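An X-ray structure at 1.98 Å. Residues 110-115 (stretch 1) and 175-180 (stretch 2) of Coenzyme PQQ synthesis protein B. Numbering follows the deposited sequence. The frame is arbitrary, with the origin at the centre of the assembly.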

# COMPACT_ATOMS: atom_id res chain seq x y z
N ALA A 110 19.80 3.13 4.23
CA ALA A 110 20.02 2.01 3.32
C ALA A 110 21.48 2.00 2.86
O ALA A 110 22.22 2.95 3.11
CB ALA A 110 19.08 2.09 2.12
N THR A 111 21.89 0.92 2.22
CA THR A 111 23.22 0.88 1.61
C THR A 111 23.26 1.91 0.48
O THR A 111 22.21 2.32 -0.01
CB THR A 111 23.55 -0.52 1.06
OG1 THR A 111 22.62 -0.86 0.02
CG2 THR A 111 23.48 -1.55 2.18
N PRO A 112 24.47 2.35 0.08
CA PRO A 112 24.56 3.34 -0.99
C PRO A 112 23.85 2.91 -2.28
O PRO A 112 23.18 3.73 -2.91
CB PRO A 112 26.06 3.48 -1.22
CG PRO A 112 26.66 3.16 0.11
CD PRO A 112 25.80 2.06 0.66
N GLY A 113 23.98 1.64 -2.64
CA GLY A 113 23.35 1.13 -3.85
C GLY A 113 21.83 1.19 -3.82
O GLY A 113 21.20 1.59 -4.79
N ILE A 114 21.25 0.80 -2.69
CA ILE A 114 19.79 0.78 -2.56
C ILE A 114 19.20 2.18 -2.48
O ILE A 114 18.22 2.48 -3.17
CB ILE A 114 19.36 -0.05 -1.33
CG1 ILE A 114 19.61 -1.53 -1.60
CG2 ILE A 114 17.88 0.16 -1.04
CD1 ILE A 114 18.93 -2.04 -2.86
N LEU A 115 19.80 3.04 -1.66
CA LEU A 115 19.36 4.42 -1.55
C LEU A 115 19.42 5.12 -2.91
O LEU A 115 18.50 5.87 -3.27
CB LEU A 115 20.23 5.18 -0.54
CG LEU A 115 19.49 6.14 0.39
CD1 LEU A 115 18.09 5.64 0.70
CD2 LEU A 115 20.28 6.36 1.68
N THR A 175 26.27 -8.52 -2.42
CA THR A 175 26.60 -7.12 -2.69
C THR A 175 25.88 -6.20 -1.71
O THR A 175 25.34 -6.65 -0.70
CB THR A 175 26.22 -6.71 -4.12
OG1 THR A 175 24.81 -6.88 -4.29
CG2 THR A 175 26.95 -7.57 -5.15
N GLU A 176 25.86 -4.91 -2.03
CA GLU A 176 25.08 -3.94 -1.27
C GLU A 176 23.58 -4.06 -1.57
O GLU A 176 22.76 -3.43 -0.91
CB GLU A 176 25.53 -2.51 -1.58
CG GLU A 176 26.90 -2.13 -1.04
CD GLU A 176 27.23 -0.68 -1.33
OE1 GLU A 176 26.47 -0.04 -2.09
OE2 GLU A 176 28.25 -0.18 -0.81
N THR A 177 23.25 -4.88 -2.56
CA THR A 177 21.88 -4.98 -3.05
C THR A 177 20.96 -5.69 -2.06
O THR A 177 19.78 -5.35 -1.94
CB THR A 177 21.84 -5.71 -4.42
OG1 THR A 177 22.62 -4.97 -5.36
CG2 THR A 177 20.42 -5.84 -4.94
N THR A 178 21.49 -6.68 -1.35
CA THR A 178 20.69 -7.40 -0.36
C THR A 178 21.47 -7.55 0.94
O THR A 178 22.59 -8.06 0.95
CB THR A 178 20.26 -8.79 -0.86
OG1 THR A 178 19.76 -8.70 -2.19
CG2 THR A 178 19.19 -9.38 0.05
N VAL A 179 20.88 -7.10 2.04
CA VAL A 179 21.53 -7.18 3.34
C VAL A 179 20.67 -7.87 4.40
O VAL A 179 19.44 -7.90 4.31
CB VAL A 179 21.92 -5.79 3.88
CG1 VAL A 179 22.82 -5.07 2.88
CG2 VAL A 179 20.68 -4.97 4.21
N GLY A 180 21.34 -8.46 5.38
CA GLY A 180 20.68 -8.93 6.58
C GLY A 180 21.03 -7.92 7.65
O GLY A 180 21.93 -7.11 7.46

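A single residue, Glu176, meets the start of a helix with both its backbone and its side chain, and it makes both hydrogen bonds that cross this contact. Glu176 O accepts from Thr111 OG1 at 2.7 Å, and Glu176 OE1 accepts from Gly113 N at 3.1 Å. Thr111 occupies the N-cap position of the helix that begins at Pro112, and its hydroxyl works in two directions: it donates to Glu176 and accepts a weak capping bond, Ile114 N to Thr111 OG1, at 3.5 Å. Threonine suits this place because one short side chain supplies donor, acceptor and a methyl group; that methyl, Thr111 CG2, packs against Val179 CG1 at 3.6 Å.

The first turn of a helix leaves amide hydrogens without backbone acceptors, so a carboxylate there is well matched. Pro112 has no amide hydrogen to satisfy, and Pro112 CD lies 3.5 Å from Glu176 OE1. A CB placed at Gly113 would point toward the other stretch, and there is room for it, so the contact does not require glycine here.

Ile114 is buried, and its long branch is suited to reach the carbonyl oxygens of Glu176 and Thr177, in van der Waals contact. Its CA-to-CB bond points sideways, yet the m, m rotamer places Ile114 CD1 3.5 Å from Thr177 O. The CA-to-CB bond of Thr177 points away, and its carbonyl O makes the contact.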